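Local coordinates for protein threonine--tRNA ligase catalytic subunit (Aeropyrum pernix, PDB 3A32) that catalyses the attachment of threonine to tRNA(Thr), activating the amino acid with ATP, and probably lacks the ability to remove mischarged serine, at residues 145-148 and 149-152; 282-285 and 286-290; 404-407 and 408-412. All coordinates share one frame; numbering follows the deposited sequence.

Contact 1: 145-148 and 149-152; sequences YEPS and GSIY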
loop_
_atom_site.group_PDB
_atom_site.type_symbol
_atom_site.label_atom_id
_atom_site.label_comp_id
_atom_site.label_asym_id
_atom_site.label_seq_id
_atom_site.Cartn_x
_atom_site.Cartn_y
_atom_site.Cartn_z
ATOM N N TYR A 145 10.542 -12.584 16.774
ATOM C CA TYR A 145 11.491 -13.722 16.823
ATOM C C TYR A 145 10.720 -15.002 16.652
ATOM O O TYR A 145 9.783 -15.207 17.364
ATOM C CB TYR A 145 12.277 -13.778 18.145
ATOM C CG TYR A 145 13.084 -15.069 18.265
ATOM C CD1 TYR A 145 14.119 -15.338 17.379
ATOM C CD2 TYR A 145 12.752 -16.051 19.215
ATOM C CE1 TYR A 145 14.829 -16.516 17.428
ATOM C CE2 TYR A 145 13.476 -17.244 19.285
ATOM C CZ TYR A 145 14.528 -17.454 18.380
ATOM O OH TYR A 145 15.276 -18.632 18.399
ATOM N N GLU A 146 11.078 -15.838 15.687
ATOM C CA GLU A 146 10.712 -17.259 15.758
ATOM C C GLU A 146 11.948 -18.112 15.604
ATOM O O GLU A 146 12.770 -17.813 14.735
ATOM C CB GLU A 146 9.711 -17.666 14.676
ATOM C CG GLU A 146 8.417 -16.848 14.696
ATOM C CD GLU A 146 7.451 -17.300 15.768
ATOM O OE1 GLU A 146 7.687 -18.342 16.394
ATOM O OE2 GLU A 146 6.445 -16.612 15.976
ATOM N N PRO A 147 12.062 -19.200 16.427
ATOM C CA PRO A 147 13.134 -20.196 16.257
ATOM C C PRO A 147 12.940 -20.909 14.919
ATOM O O PRO A 147 11.793 -20.995 14.445
ATOM C CB PRO A 147 12.915 -21.174 17.416
ATOM C CG PRO A 147 11.488 -21.008 17.820
ATOM C CD PRO A 147 11.119 -19.573 17.508
ATOM N N SER A 148 14.040 -21.368 14.317
ATOM C CA SER A 148 14.033 -22.095 13.029
ATOM C C SER A 148 13.051 -23.268 12.979
ATOM O O SER A 148 12.442 -23.510 11.955
ATOM C CB SER A 148 15.433 -22.637 12.730
ATOM O OG SER A 148 16.359 -21.567 12.743
ATOM N N GLY A 149 12.950 -24.007 14.073
ATOM C CA GLY A 149 12.106 -25.193 14.149
ATOM C C GLY A 149 10.638 -24.854 14.211
ATOM O O GLY A 149 9.811 -25.729 14.072
ATOM N N SER A 150 10.307 -23.574 14.412
ATOM C CA SER A 150 8.909 -23.129 14.499
ATOM C C SER A 150 8.324 -22.580 13.185
ATOM O O SER A 150 7.094 -22.526 13.018
ATOM C CB SER A 150 8.795 -22.067 15.567
ATOM O OG SER A 150 9.057 -22.671 16.813
ATOM N N ILE A 151 9.214 -22.176 12.286
ATOM C CA ILE A 151 8.837 -21.657 10.985
ATOM C C ILE A 151 8.187 -22.697 10.078
ATOM O O ILE A 151 8.697 -23.824 9.916
ATOM C CB ILE A 151 10.084 -21.049 10.285
ATOM C CG1 ILE A 151 10.429 -19.737 10.964
ATOM C CG2 ILE A 151 9.829 -20.803 8.791
ATOM C CD1 ILE A 151 11.926 -19.596 11.027
ATOM N N TYR A 152 7.044 -22.314 9.514
ATOM C CA TYR A 152 6.312 -23.159 8.567
ATOM C C TYR A 152 5.644 -22.322 7.482
ATOM O O TYR A 152 4.735 -21.540 7.743
ATOM C CB TYR A 152 5.304 -24.112 9.262
ATOM C CG TYR A 152 4.666 -25.020 8.246
ATOM C CD1 TYR A 152 5.425 -25.991 7.573
ATOM C CD2 TYR A 152 3.353 -24.846 7.871
ATOM C CE1 TYR A 152 4.878 -26.781 6.565
ATOM C CE2 TYR A 152 2.773 -25.662 6.876
ATOM C CZ TYR A 152 3.549 -26.613 6.229
ATOM O OH TYR A 152 2.979 -27.400 5.264
HETATM O O HOH W 1 10.839 -25.176 10.374
#
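A single water donates to both Ser148 O and Ile151 O, at 2.8 Å from Ser148 O and 2.6 Å from Ile151 O, and so links the carbonyl of a residue within a tight turn to that of the residue just past it. One step earlier the backbone closes on itself directly: Ser150 N donates to Pro147 O over 3.0 Å with an angle of 154° at the hydrogen, the donor lying well above the carbonyl plane. With Ser148 and Gly149 both near helical backbone angles between them, residues 147-150 form a type I beta turn. The Pro147 carbonyl is thus the acceptor that closes the turn, while its ring gives Ser150 a nonpolar surface to lie against; Gly149 takes ordinary right-handed helical angles at the exposed corner. The turn belongs to the loop joining the antiparallel strands 134-143 and 159-170, the arrangement known in class II synthetases as motif 2, whose loop in relatives commonly meets ATP and the acceptor end of tRNA. Ser150, its OG turned beside its own backbone N (chi1 -67°), rests that oxygen on the proline ring, 3.1 Å from Pro147 CG. Ile151 folds back over the other part of the turn, bringing CD1 to 3.7 Å from Pro147 O and 3.8 Å from Ser148 CA, a nonpolar contact with the backbone of the turn, and also rests on Arg158. Glu146 bends at chi2, and its OE1 comes to 4.0 Å from Ser150 CB, a mere van der Waals touch, while OE2 makes a salt bridge to Arg156. Arg158 donates to the carbonyl oxygen of Glu146. Glu101 of the second subunit hydrogen-bonds both Tyr145 OH and Ser148 OG, one with each carboxylate oxygen, tying this bend to the dimer partner.

Contact 2: 282-285 and 286-290; sequences QFDF and NLPRR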
loop_
_atom_site.group_PDB
_atom_site.type_symbol
_atom_site.label_atom_id
_atom_site.label_comp_id
_atom_site.label_asym_id
_atom_site.label_seq_id
_atom_site.Cartn_x
_atom_site.Cartn_y
_atom_site.Cartn_z
ATOM N N GLN A 282 -10.058 -8.363 20.878
ATOM C CA GLN A 282 -9.340 -8.429 22.141
ATOM C C GLN A 282 -9.344 -7.105 22.952
ATOM O O GLN A 282 -8.736 -6.110 22.563
ATOM C CB GLN A 282 -7.895 -8.862 21.845
ATOM C CG GLN A 282 -6.976 -8.809 23.059
ATOM C CD GLN A 282 -7.179 -10.013 23.962
ATOM O OE1 GLN A 282 -6.919 -11.145 23.550
ATOM N NE2 GLN A 282 -7.623 -9.772 25.213
ATOM N N PHE A 283 -10.077 -7.109 24.054
ATOM C CA PHE A 283 -9.979 -6.130 25.128
ATOM C C PHE A 283 -8.661 -6.109 25.886
ATOM O O PHE A 283 -7.968 -7.128 26.041
ATOM C CB PHE A 283 -11.094 -6.397 26.139
ATOM C CG PHE A 283 -12.457 -6.095 25.604
ATOM C CD1 PHE A 283 -13.098 -4.900 25.936
ATOM C CD2 PHE A 283 -13.097 -6.997 24.749
ATOM C CE1 PHE A 283 -14.368 -4.605 25.409
ATOM C CE2 PHE A 283 -14.357 -6.732 24.246
ATOM C CZ PHE A 283 -15.003 -5.531 24.562
ATOM N N ASP A 284 -8.378 -4.941 26.426
ATOM C CA ASP A 284 -7.104 -4.645 26.994
ATOM C C ASP A 284 -7.331 -3.671 28.142
ATOM O O ASP A 284 -7.879 -2.565 27.948
ATOM C CB ASP A 284 -6.177 -4.084 25.917
ATOM C CG ASP A 284 -4.722 -4.129 26.316
ATOM O OD1 ASP A 284 -4.425 -3.827 27.511
ATOM O OD2 ASP A 284 -3.878 -4.455 25.431
ATOM N N PHE A 285 -6.958 -4.138 29.338
ATOM C CA PHE A 285 -7.059 -3.395 30.623
ATOM C C PHE A 285 -5.672 -2.885 31.030
ATOM O O PHE A 285 -5.527 -2.020 31.892
ATOM C CB PHE A 285 -7.647 -4.323 31.698
ATOM C CG PHE A 285 -9.022 -4.841 31.329
ATOM C CD1 PHE A 285 -9.935 -4.008 30.621
ATOM C CD2 PHE A 285 -9.415 -6.119 31.665
ATOM C CE1 PHE A 285 -11.173 -4.465 30.264
ATOM C CE2 PHE A 285 -10.710 -6.585 31.329
ATOM C CZ PHE A 285 -11.572 -5.776 30.624
ATOM N N ASN A 286 -4.667 -3.396 30.339
ATOM C CA ASN A 286 -3.308 -3.005 30.524
ATOM C C ASN A 286 -2.983 -1.651 29.864
ATOM O O ASN A 286 -2.495 -0.740 30.553
ATOM C CB ASN A 286 -2.401 -4.120 30.002
ATOM C CG ASN A 286 -0.913 -3.811 30.183
ATOM O OD1 ASN A 286 -0.457 -3.479 31.284
ATOM N ND2 ASN A 286 -0.141 -3.971 29.099
ATOM N N LEU A 287 -3.234 -1.535 28.549
ATOM C CA LEU A 287 -2.865 -0.348 27.746
ATOM C C LEU A 287 -3.478 0.953 28.245
ATOM O O LEU A 287 -2.801 1.957 28.259
ATOM C CB LEU A 287 -3.208 -0.530 26.234
ATOM C CG LEU A 287 -2.325 -1.349 25.276
ATOM C CD1 LEU A 287 -2.871 -1.428 23.817
ATOM C CD2 LEU A 287 -0.791 -0.968 25.314
ATOM N N PRO A 288 -4.779 0.960 28.597
ATOM C CA PRO A 288 -5.342 2.204 29.148
ATOM C C PRO A 288 -4.754 2.657 30.488
ATOM O O PRO A 288 -4.855 3.852 30.838
ATOM C CB PRO A 288 -6.839 1.891 29.315
ATOM C CG PRO A 288 -6.961 0.403 29.237
ATOM C CD PRO A 288 -5.797 -0.100 28.442
ATOM N N ARG A 289 -4.186 1.709 31.242
ATOM C CA ARG A 289 -3.389 2.020 32.437
ATOM C C ARG A 289 -1.981 2.527 32.034
ATOM O O ARG A 289 -1.545 3.599 32.476
ATOM C CB ARG A 289 -3.306 0.791 33.389
ATOM C CG ARG A 289 -4.600 0.583 34.242
ATOM C CD ARG A 289 -4.521 -0.694 35.123
ATOM N NE ARG A 289 -5.662 -0.824 36.032
ATOM C CZ ARG A 289 -6.841 -1.325 35.697
ATOM N NH1 ARG A 289 -7.068 -1.757 34.452
ATOM N NH2 ARG A 289 -7.807 -1.354 36.597
ATOM N N ARG A 290 -1.273 1.763 31.204
ATOM C CA ARG A 290 0.105 2.109 30.849
ATOM C C ARG A 290 0.253 3.447 30.089
ATOM O O ARG A 290 1.214 4.191 30.319
ATOM C CB ARG A 290 0.754 0.964 30.072
ATOM C CG ARG A 290 0.882 -0.336 30.869
ATOM C CD ARG A 290 1.809 -0.197 32.061
ATOM N NE ARG A 290 3.245 -0.286 31.721
ATOM C CZ ARG A 290 4.243 0.305 32.416
ATOM N NH1 ARG A 290 3.989 1.059 33.500
ATOM N NH2 ARG A 290 5.507 0.171 32.023
HETATM O O HOH W 2 -1.274 -4.922 26.409
#
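The chain that brings Asp284 against Asn286 and Leu287 first passes Gln282, whose NE2 donates almost straight to a lone pair of Phe283 O at 2.8 Å and also reaches Gly258 O. The next residue, Phe283, turns its ring into the core. Asp284 then carries the turn. With CG anti to the backbone N (chi1 -163°), its carboxylate reaches the first N-H groups of the helix: OD1 takes Leu287 N at 2.8 Å, with 170° at the hydrogen and the donor above the carboxylate plane, and a weak bond from Asn286 N at 2.9 Å. An aspartate suits this capping place because one short acidic side chain can accept from N-H groups that a first helical turn cannot pair within itself, and its negative charge probably also complements the helix dipole. OD2 faces other partners: His310 NE2, and a water that donates to it at 2.8 Å while accepting from Asn286 ND2. Since His310 binds the zinc ion, Asp284 is a second-shell residue that probably helps to orient this ligand. Leu287 lays CG 3.5 Å from Asp284 OD2, its side chain crossing the carboxylate, and lies close to Cys112 and the zinc ion. Phe285 offers its carbonyl oxygen to Arg289 NH1 at 3.0 Å, lying in the guanidinium plane; NH1 also forms a salt bridge with Glu224. Pro288, having no N-H to satisfy, fits the first turn, with CD 3.3 Å from Asp284 O. The bend thus leads from strand 273-284 into helix 287-290, with Phe283 and Phe285 against helix 222-243, Phe285 stacking edge-to-face with Trp225, Pro288 reaching helix 293-301, and Leu287 and Pro288 packing on strand 306-316.

Contact 3: 404-407 and 408-412; sequences GAKE and VREKV. With SO4 (sulfate ion), chain D.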
loop_
_atom_site.group_PDB
_atom_site.type_symbol
_atom_site.label_atom_id
_atom_site.label_comp_id
_atom_site.label_asym_id
_atom_site.label_seq_id
_atom_site.Cartn_x
_atom_site.Cartn_y
_atom_site.Cartn_z
ATOM N N GLY A 404 -10.091 -19.982 -30.989
ATOM C CA GLY A 404 -9.773 -20.831 -32.137
ATOM C C GLY A 404 -10.553 -20.430 -33.398
ATOM O O GLY A 404 -11.226 -19.397 -33.440
ATOM N N ALA A 405 -10.420 -21.252 -34.427
ATOM C CA ALA A 405 -11.079 -21.073 -35.729
ATOM C C ALA A 405 -12.590 -20.895 -35.578
ATOM O O ALA A 405 -13.184 -20.070 -36.232
ATOM C CB ALA A 405 -10.783 -22.311 -36.604
ATOM N N LYS A 406 -13.209 -21.720 -34.743
ATOM C CA LYS A 406 -14.640 -21.707 -34.474
ATOM C C LYS A 406 -15.073 -20.366 -33.871
ATOM O O LYS A 406 -16.093 -19.809 -34.244
ATOM C CB LYS A 406 -14.965 -22.852 -33.492
ATOM C CG LYS A 406 -16.469 -23.094 -33.319
ATOM C CD LYS A 406 -16.819 -24.366 -32.458
ATOM C CE LYS A 406 -15.957 -25.624 -32.812
ATOM N NZ LYS A 406 -16.739 -26.965 -32.921
ATOM N N GLU A 407 -14.307 -19.867 -32.899
ATOM C CA GLU A 407 -14.584 -18.583 -32.246
ATOM C C GLU A 407 -14.502 -17.429 -33.225
ATOM O O GLU A 407 -15.330 -16.536 -33.221
ATOM C CB GLU A 407 -13.597 -18.314 -31.076
ATOM C CG GLU A 407 -13.821 -19.200 -29.847
ATOM C CD GLU A 407 -13.528 -20.661 -30.114
ATOM O OE1 GLU A 407 -12.552 -20.989 -30.836
ATOM O OE2 GLU A 407 -14.291 -21.484 -29.623
ATOM N N VAL A 408 -13.462 -17.427 -34.026
ATOM C CA VAL A 408 -13.361 -16.443 -35.084
ATOM C C VAL A 408 -14.561 -16.534 -36.118
ATOM O O VAL A 408 -15.170 -15.520 -36.469
ATOM C CB VAL A 408 -12.028 -16.627 -35.778
ATOM C CG1 VAL A 408 -12.023 -15.938 -37.094
ATOM C CG2 VAL A 408 -10.857 -16.144 -34.849
ATOM N N ARG A 409 -14.896 -17.730 -36.597
ATOM C CA ARG A 409 -15.908 -17.850 -37.649
ATOM C C ARG A 409 -17.316 -17.611 -37.136
ATOM O O ARG A 409 -18.174 -17.059 -37.852
ATOM C CB ARG A 409 -15.824 -19.226 -38.280
ATOM C CG ARG A 409 -14.633 -19.428 -39.164
ATOM C CD ARG A 409 -14.292 -20.920 -39.240
ATOM N NE ARG A 409 -13.168 -21.073 -40.163
ATOM C CZ ARG A 409 -12.525 -22.220 -40.409
ATOM N NH1 ARG A 409 -12.899 -23.352 -39.816
ATOM N NH2 ARG A 409 -11.511 -22.223 -41.271
ATOM N N GLU A 410 -17.567 -18.015 -35.890
ATOM C CA GLU A 410 -18.917 -17.870 -35.313
ATOM C C GLU A 410 -19.090 -16.590 -34.557
ATOM O O GLU A 410 -20.224 -16.241 -34.185
ATOM C CB GLU A 410 -19.231 -19.031 -34.389
ATOM C CG GLU A 410 -19.249 -20.300 -35.167
ATOM C CD GLU A 410 -19.470 -21.514 -34.327
ATOM O OE1 GLU A 410 -19.688 -21.372 -33.090
ATOM O OE2 GLU A 410 -19.406 -22.613 -34.931
ATOM N N LYS A 411 -17.975 -15.914 -34.266
ATOM C CA LYS A 411 -18.023 -14.608 -33.561
ATOM C C LYS A 411 -18.573 -14.752 -32.163
ATOM O O LYS A 411 -19.352 -13.924 -31.694
ATOM C CB LYS A 411 -18.796 -13.536 -34.357
ATOM C CG LYS A 411 -18.114 -13.156 -35.691
ATOM C CD LYS A 411 -17.085 -12.010 -35.614
ATOM C CE LYS A 411 -16.238 -11.951 -36.905
ATOM N NZ LYS A 411 -17.044 -11.777 -38.229
ATOM N N VAL A 412 -18.150 -15.814 -31.497
ATOM C CA VAL A 412 -18.562 -16.101 -30.128
ATOM C C VAL A 412 -17.319 -16.612 -29.411
ATOM O O VAL A 412 -16.682 -17.593 -29.882
ATOM C CB VAL A 412 -19.698 -17.178 -30.077
ATOM C CG1 VAL A 412 -20.047 -17.554 -28.610
ATOM C CG2 VAL A 412 -20.935 -16.647 -30.809
HETATM S S SO4 D . -18.179 -26.171 -29.214
HETATM O O1 SO4 D . -17.765 -27.053 -30.300
HETATM O O2 SO4 D . -19.626 -25.944 -29.359
HETATM O O3 SO4 D . -17.850 -26.811 -27.945
HETATM O O4 SO4 D . -17.373 -24.950 -29.253
#
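Lys406 carries CG anti to its backbone N (chi1 -170°), whereas Glu410 turns CG beside its own N (chi1 -63°), and the two side chains consequently run alongside each other, one helical turn apart. Glu410 OE2 lies 3.4 Å from Lys406 CG, yet the charged ends do not meet: the lysine bends away, and NZ instead donates to a sulfate oxygen, O1, at 2.8 Å. Arg427 holds the same ion, which probably came from the crystallisation liquor. Between strands 399-403 and 412-419 of the anticodon-binding domain, helix 405-410 makes a short connection. Gly404 is its N-cap; Glu407, bent at chi2, curls back so that OE1 accepts from Gly404 N at 2.7 Å, the backbone-to-side-chain half of a capping box. Glycine suits the spot, having no side chain to collide with that carboxylate. Val408 N bonds to Gly404 O at 3.0 Å, and Val408 itself packs on helix 353-369. Arg409 stretches past Ala405, whose small CB sits over the rim of one guanidinium face. At the far end Lys411 takes positive phi, and Glu407 O receives weak bonds from Lys411 N and Val412 N and, in addition, a hydrogen bond from Tyr432 OH.

In the fold
Along the chain the three contacts come in series. Contacts 1 and 2 both lie in the class II catalytic core, beside strands of its large mixed sheet: contact 1 lies in the loop between strands 134-143 and 159-170, contact 2 at the end of strand 273-284, with strand 306-316 lying between 159-170 and 273-284. Their centres are 29 Å apart, and their nearest atoms about 16 Å. Contact 1 meets the second subunit, whereas contact 2 borders the zinc site. Contact 3 stands in the anticodon-binding domain, its centre 54 Å from that of contact 1 and 65 Å from that of contact 2, consistent with an elongated enzyme that engages separate parts of its tRNA.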